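Local structure of VapB family protein (5K8J) at the interface of chains A and C, the interface of chains A and B and the interface of chains C and B. The protein acts as the antitoxin of the VapBC1 toxin-antitoxin pair, inhibiting the ribonuclease toxin VapC and binding DNA. Numbering follows the deposited sequence. Chains: chain A/B, VapB family protein; chain C, Ribonuclease VapC.

Contact 1: the interface of chains A and C. Residues chain A 62, 65-68; chain C 14, 54, 57-58.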
loop_
_atom_site.group_PDB
_atom_site.type_symbol
_atom_site.label_atom_id
_atom_site.label_comp_id
_atom_site.label_asym_id
_atom_site.label_seq_id
_atom_site.Cartn_x
_atom_site.Cartn_y
_atom_site.Cartn_z
ATOM N N LEU A 62 1.664 39.236 -6.690
ATOM C CA LEU A 62 0.259 39.350 -7.076
ATOM C C LEU A 62 -0.269 40.770 -6.867
ATOM O O LEU A 62 -1.041 41.275 -7.688
ATOM C CB LEU A 62 -0.572 38.345 -6.287
ATOM C CG LEU A 62 -0.330 36.877 -6.659
ATOM C CD1 LEU A 62 -1.021 35.948 -5.694
ATOM C CD2 LEU A 62 -0.784 36.584 -8.088
HETATM N N MSE A 65 0.382 43.283 -9.550
HETATM C CA MSE A 65 -0.260 43.005 -10.820
HETATM C C MSE A 65 -1.711 43.449 -10.780
HETATM O O MSE A 65 -2.319 43.447 -9.709
HETATM C CB MSE A 65 -0.194 41.515 -11.119
HETATM C CG MSE A 65 1.208 41.005 -11.288
HETATM SE SE MSE A 65 1.222 39.064 -11.184
HETATM C CE MSE A 65 0.496 38.656 -12.897
ATOM N N PRO A 66 -2.276 43.805 -11.932
ATOM C CA PRO A 66 -3.718 44.059 -11.988
ATOM C C PRO A 66 -4.473 42.785 -11.655
ATOM O O PRO A 66 -3.948 41.686 -11.795
ATOM C CB PRO A 66 -3.958 44.479 -13.440
ATOM C CG PRO A 66 -2.607 44.798 -13.993
ATOM C CD PRO A 66 -1.645 43.945 -13.254
ATOM N N ARG A 67 -5.721 42.936 -11.244
ATOM C CA ARG A 67 -6.549 41.773 -10.988
ATOM C C ARG A 67 -7.752 41.725 -11.918
ATOM O O ARG A 67 -8.169 42.748 -12.482
ATOM C CB ARG A 67 -7.020 41.751 -9.532
ATOM C CG ARG A 67 -8.038 42.780 -9.204
ATOM C CD ARG A 67 -8.286 42.816 -7.701
ATOM N NE ARG A 67 -8.955 44.049 -7.308
ATOM C CZ ARG A 67 -9.424 44.295 -6.089
ATOM N NH1 ARG A 67 -9.308 43.381 -5.133
ATOM N NH2 ARG A 67 -10.015 45.456 -5.826
ATOM N N PRO A 68 -8.309 40.542 -12.132
ATOM C CA PRO A 68 -9.508 40.414 -12.963
ATOM C C PRO A 68 -10.651 41.236 -12.395
ATOM O O PRO A 68 -10.656 41.602 -11.223
ATOM C CB PRO A 68 -9.829 38.917 -12.896
ATOM C CG PRO A 68 -8.626 38.280 -12.331
ATOM C CD PRO A 68 -7.950 39.264 -11.491
ATOM N N ARG C 14 -6.073 33.807 -6.856
ATOM C CA ARG C 14 -5.846 34.075 -8.278
ATOM C C ARG C 14 -6.554 35.348 -8.736
ATOM O O ARG C 14 -6.011 36.119 -9.546
ATOM C CB ARG C 14 -6.327 32.900 -9.124
ATOM C CG ARG C 14 -6.015 33.076 -10.641
ATOM C CD ARG C 14 -6.884 32.208 -11.591
ATOM N NE ARG C 14 -8.303 32.542 -11.437
ATOM C CZ ARG C 14 -9.314 31.699 -11.617
ATOM N NH1 ARG C 14 -9.109 30.447 -11.999
ATOM N NH2 ARG C 14 -10.557 32.111 -11.403
ATOM N N LEU C 54 -5.369 38.167 -17.409
ATOM C CA LEU C 54 -4.942 38.382 -16.024
ATOM C C LEU C 54 -5.023 37.100 -15.215
ATOM O O LEU C 54 -4.160 36.839 -14.370
ATOM C CB LEU C 54 -5.773 39.480 -15.369
ATOM C CG LEU C 54 -5.387 40.871 -15.842
ATOM C CD1 LEU C 54 -6.352 41.839 -15.251
ATOM C CD2 LEU C 54 -3.961 41.215 -15.411
ATOM N N SER C 57 -1.835 34.999 -16.112
ATOM C CA SER C 57 -0.576 35.501 -15.568
ATOM C C SER C 57 -0.518 35.309 -14.055
ATOM O O SER C 57 0.532 34.943 -13.517
ATOM C CB SER C 57 -0.368 36.973 -15.939
ATOM O OG SER C 57 -1.395 37.811 -15.449
ATOM N N ARG C 58 -1.631 35.561 -13.359
ATOM C CA ARG C 58 -1.649 35.436 -11.903
ATOM C C ARG C 58 -1.613 33.974 -11.481
ATOM O O ARG C 58 -0.920 33.621 -10.521
ATOM C CB ARG C 58 -2.875 36.162 -11.330
ATOM C CG ARG C 58 -2.798 37.691 -11.618
ATOM C CD ARG C 58 -4.064 38.444 -11.272
ATOM N NE ARG C 58 -4.330 38.245 -9.869
ATOM C CZ ARG C 58 -3.899 39.025 -8.890
ATOM N NH1 ARG C 58 -3.221 40.143 -9.133
ATOM N NH2 ARG C 58 -4.171 38.676 -7.645
#
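The chain from A:Leu62 to A:Pro68 leaves its helix and runs on in extended form from A:Met65, and C:Arg58 reaches out to its carbonyls. The guanidinium NH1 of C:Arg58 donates to A:Leu62 O at 2.8 Å. The same nitrogen bonds A:Pro66 O at 3.2 Å, coming from above that carbonyl plane. Both acceptors lie nearly 30° out of the guanidinium plane. The C:Arg58 chain bends at chi3 (59°), and its NE points back to C:Arg14 O, 2.7 Å away and in the guanidinium plane. This bond within the toxin helps hold the guanidinium in its orientation. A:Leu62 CD2 covers one guanidinium face and A:Arg67 CB the other, although A:Arg67 is poorly ordered. The selenomethionine A:Met65 curls at chi3 and turns its CE towards helix 49-65, against C:Ser57 CB, 3.6 Å away. C:Leu54 spreads its two methyls against the extended segment. Its CD2 meets A:Pro66 CB at 3.8 Å, the two side chains at about a right angle, while CD1 lies by A:Arg67 O. This is part of the interface through which VapB holds and inhibits the VapC toxin. The site lies where the antitoxin chain leaves helix 55-64 and passes over helix 49-65 of the PIN-domain toxin, with helix 7-15 alongside.

Contact 2: the interface of chains A and B. Residues chain A 11-14; chain B 34-37.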
loop_
_atom_site.group_PDB
_atom_site.type_symbol
_atom_site.label_atom_id
_atom_site.label_comp_id
_atom_site.label_asym_id
_atom_site.label_seq_id
_atom_site.Cartn_x
_atom_site.Cartn_y
_atom_site.Cartn_z
ATOM N N THR A 11 9.295 3.749 4.343
ATOM C CA THR A 11 9.536 3.864 5.772
ATOM C C THR A 11 11.037 3.870 5.975
ATOM O O THR A 11 11.769 3.184 5.254
ATOM C CB THR A 11 8.879 2.726 6.579
ATOM O OG1 THR A 11 9.159 1.464 5.954
ATOM C CG2 THR A 11 7.362 2.937 6.682
ATOM N N GLY A 12 11.491 4.666 6.932
ATOM C CA GLY A 12 12.909 4.762 7.201
ATOM C C GLY A 12 13.220 5.090 8.645
ATOM O O GLY A 12 12.331 5.122 9.497
ATOM N N LYS A 13 14.491 5.344 8.928
ATOM C CA LYS A 13 14.940 5.598 10.282
ATOM C C LYS A 13 16.003 6.675 10.207
ATOM O O LYS A 13 16.870 6.627 9.331
ATOM C CB LYS A 13 15.493 4.319 10.922
ATOM C CG LYS A 13 15.537 4.329 12.438
ATOM C CD LYS A 13 15.802 2.922 12.975
ATOM C CE LYS A 13 16.570 2.960 14.283
ATOM N NZ LYS A 13 17.186 1.656 14.661
ATOM N N THR A 14 15.910 7.661 11.095
ATOM C CA THR A 14 16.966 8.654 11.194
ATOM C C THR A 14 18.302 7.953 11.389
ATOM O O THR A 14 18.373 6.870 11.976
ATOM C CB THR A 14 16.697 9.601 12.368
ATOM O OG1 THR A 14 16.628 8.852 13.588
ATOM C CG2 THR A 14 15.382 10.338 12.175
ATOM N N ASP B 34 16.839 7.004 16.208
ATOM C CA ASP B 34 16.205 5.696 16.057
ATOM C C ASP B 34 14.680 5.797 16.020
ATOM O O ASP B 34 13.974 4.929 16.532
ATOM C CB ASP B 34 16.635 4.750 17.181
ATOM C CG ASP B 34 18.077 4.334 17.070
ATOM O OD1 ASP B 34 18.346 3.330 16.380
ATOM O OD2 ASP B 34 18.936 5.005 17.678
ATOM N N VAL B 35 14.160 6.858 15.420
ATOM C CA VAL B 35 12.718 7.025 15.267
ATOM C C VAL B 35 12.317 6.440 13.921
ATOM O O VAL B 35 12.932 6.745 12.895
ATOM C CB VAL B 35 12.321 8.506 15.373
ATOM C CG1 VAL B 35 10.831 8.702 15.100
ATOM C CG2 VAL B 35 12.688 9.056 16.731
ATOM N N GLU B 36 11.321 5.557 13.923
ATOM C CA GLU B 36 10.811 5.012 12.675
ATOM C C GLU B 36 9.969 6.072 11.981
ATOM O O GLU B 36 9.091 6.676 12.600
ATOM C CB GLU B 36 9.971 3.762 12.921
ATOM C CG GLU B 36 10.765 2.467 12.859
ATOM C CD GLU B 36 11.286 2.202 11.461
ATOM O OE1 GLU B 36 10.514 2.397 10.494
ATOM O OE2 GLU B 36 12.468 1.828 11.329
ATOM N N LEU B 37 10.230 6.288 10.698
ATOM C CA LEU B 37 9.564 7.345 9.935
ATOM C C LEU B 37 8.797 6.791 8.747
ATOM O O LEU B 37 9.186 5.796 8.132
ATOM C CB LEU B 37 10.574 8.363 9.414
ATOM C CG LEU B 37 11.442 9.071 10.438
ATOM C CD1 LEU B 37 12.537 9.862 9.756
ATOM C CD2 LEU B 37 10.619 9.979 11.347
#
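A:Lys13 reaches along B:Asp34 and ends in a salt bridge, NZ to OD1 at 2.7 Å. The carboxylate takes the ammonium on the anti lone pair of OD1, away from its other oxygen. The lysine tip lies broadside to that oxygen, and its fine geometry is doubtful. CG of A:Lys13 stands anti to the backbone N (chi1 -160°), which sends the chain out towards B:Asp34. The two side chains run obliquely to each other, and the lysine methylenes pass over the backbone of B:Asp34 and B:Val35. A:Lys13 CG lies 3.6 Å from B:Val35 O. B:Glu36 meets the lysine at about a right angle. Its chain bends at chi2 (-66°), which folds the carboxylate back towards the strand of chain A. OE2 comes 3.9 Å from A:Lys13 CD but stays 5.8 Å from NZ. Further along, A:Thr14 CG2 touches B:Leu37 CD1 at 3.8 Å, again nearly crosswise. A:Thr14 OG1 accepts a weak bond from B:Asp34 N. Beneath the side chains, A:Gly12 and B:Leu37 pair through both backbone groups: A:Gly12 N to B:Leu37 O at 2.8 Å, and B:Leu37 N to A:Gly12 O at 2.7 Å. The site joins the end of strand 7-13 of one antitoxin chain to the start of strand 36-42 of the other, antiparallel. A two-fold twin repeats it with the chains exchanged, as expected for the intertwined AbrB-like DNA-binding dimer usual among such antitoxins.

Contact 3: the interface of chains C and B. Residues chain C 32, 66-69; chain B 42-45.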
loop_
_atom_site.group_PDB
_atom_site.type_symbol
_atom_site.label_atom_id
_atom_site.label_comp_id
_atom_site.label_asym_id
_atom_site.label_seq_id
_atom_site.Cartn_x
_atom_site.Cartn_y
_atom_site.Cartn_z
ATOM N N LEU C 32 0.136 24.343 0.549
ATOM C CA LEU C 32 0.134 23.323 -0.493
ATOM C C LEU C 32 -1.106 23.485 -1.349
ATOM O O LEU C 32 -2.171 23.832 -0.851
ATOM C CB LEU C 32 0.147 21.915 0.112
ATOM C CG LEU C 32 1.132 21.656 1.249
ATOM C CD1 LEU C 32 0.998 20.212 1.738
ATOM C CD2 LEU C 32 2.568 21.935 0.824
ATOM N N LEU C 66 3.951 27.907 -5.504
ATOM C CA LEU C 66 3.293 26.976 -4.601
ATOM C C LEU C 66 3.622 25.546 -4.991
ATOM O O LEU C 66 3.606 25.192 -6.180
ATOM C CB LEU C 66 1.781 27.144 -4.621
ATOM C CG LEU C 66 1.274 28.492 -4.109
ATOM C CD1 LEU C 66 -0.228 28.519 -4.194
ATOM C CD2 LEU C 66 1.715 28.793 -2.668
ATOM N N PRO C 67 3.920 24.699 -4.018
ATOM C CA PRO C 67 4.115 23.291 -4.332
ATOM C C PRO C 67 2.781 22.582 -4.523
ATOM O O PRO C 67 1.808 22.860 -3.819
ATOM C CB PRO C 67 4.858 22.769 -3.100
ATOM C CG PRO C 67 4.328 23.595 -2.014
ATOM C CD PRO C 67 4.155 24.978 -2.592
ATOM N N VAL C 68 2.724 21.697 -5.517
ATOM C CA VAL C 68 1.492 21.012 -5.913
ATOM C C VAL C 68 1.530 19.547 -5.462
ATOM O O VAL C 68 2.529 18.830 -5.668
ATOM C CB VAL C 68 1.274 21.153 -7.422
ATOM C CG1 VAL C 68 0.130 20.297 -7.883
ATOM C CG2 VAL C 68 0.992 22.621 -7.740
ATOM N N LEU C 69 0.425 19.104 -4.866
ATOM C CA LEU C 69 0.226 17.727 -4.425
ATOM C C LEU C 69 -0.467 16.947 -5.520
ATOM O O LEU C 69 -1.630 17.224 -5.840
ATOM C CB LEU C 69 -0.684 17.642 -3.200
ATOM C CG LEU C 69 -0.154 18.067 -1.870
ATOM C CD1 LEU C 69 -1.336 18.158 -0.875
ATOM C CD2 LEU C 69 0.881 17.050 -1.416
ATOM N N SER B 42 4.242 13.207 -2.975
ATOM C CA SER B 42 3.154 13.345 -3.936
ATOM C C SER B 42 3.416 14.611 -4.736
ATOM O O SER B 42 3.233 15.717 -4.228
ATOM C CB SER B 42 1.777 13.431 -3.267
ATOM O OG SER B 42 1.514 12.319 -2.414
ATOM N N GLY B 43 3.882 14.457 -5.966
ATOM C CA GLY B 43 4.207 15.634 -6.746
ATOM C C GLY B 43 5.399 16.369 -6.162
ATOM O O GLY B 43 6.479 15.802 -6.019
ATOM N N ASP B 44 5.211 17.645 -5.821
ATOM C CA ASP B 44 6.305 18.461 -5.304
ATOM C C ASP B 44 6.575 18.241 -3.822
ATOM O O ASP B 44 7.589 18.735 -3.306
ATOM C CB ASP B 44 5.998 19.950 -5.468
ATOM C CG ASP B 44 5.921 20.406 -6.916
ATOM O OD1 ASP B 44 6.723 19.919 -7.735
ATOM O OD2 ASP B 44 5.039 21.254 -7.214
ATOM N N VAL B 45 5.689 17.548 -3.116
ATOM C CA VAL B 45 5.679 17.602 -1.661
ATOM C C VAL B 45 6.106 16.266 -1.098
ATOM O O VAL B 45 5.463 15.247 -1.368
ATOM C CB VAL B 45 4.292 17.970 -1.131
ATOM C CG1 VAL B 45 4.331 18.071 0.398
ATOM C CG2 VAL B 45 3.828 19.280 -1.747
#
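B:Val45 packs against C:Leu69, whose CD2 branch lies 3.5 Å from the valine CB. The two side chains meet obliquely. CG of C:Leu69 stands anti to the carbonyl carbon, and its CD2 branch is the one turned to the valine. The CG2 methyl of B:Val45 also meets C:Leu32 CD2 at 3.9 Å and the ring carbon CB of C:Pro67 at 3.9 Å. One valine is thus bordered by two leucines and a proline of the toxin. C:Pro67 extends the apolar patch outward, its CB also meeting B:Asp44 CB. At the rim, B:Asp44 and C:Val68 are joined by two bonds. The carboxylate OD2 accepts the amide N of C:Val68 at 2.9 Å. The amide meets that oxygen on its anti side, 17° out of the carboxylate plane, and the bond is nearly straight, 170° at H. In return, B:Asp44 N donates to C:Val68 O at 2.9 Å, nearly along the C=O axis. Both backbone polar atoms of C:Val68 are therefore engaged by one aspartate, through its side chain and its amide. CG of B:Asp44 lies beside its own backbone N (chi1 -66°), which lets both groups face the toxin edge together. The site sits at the turn between strands 36-42 and 45-50 of the antitoxin, which abuts the short strand 68-69 of the toxin, near strand 31-34.

Contact 3 lies between the other two. Its C-alpha centre is about 22 Å from that of contact 1 and about 23 Å from that of contact 2, while contacts 1 and 2 are about 43 Å apart. Strand 36-42 of chain B links contacts 2 and 3: it starts at the dimer seam and ends beside the toxin. Toxin helix 49-65 of contact 1 is followed directly by the segment used in contact 3. One toxin therefore touches both chains of an antitoxin dimer, chain A through the end of helix 55-64 and the segment after it, chain B through its strand turn. Dimer pairing may thus help place both surfaces.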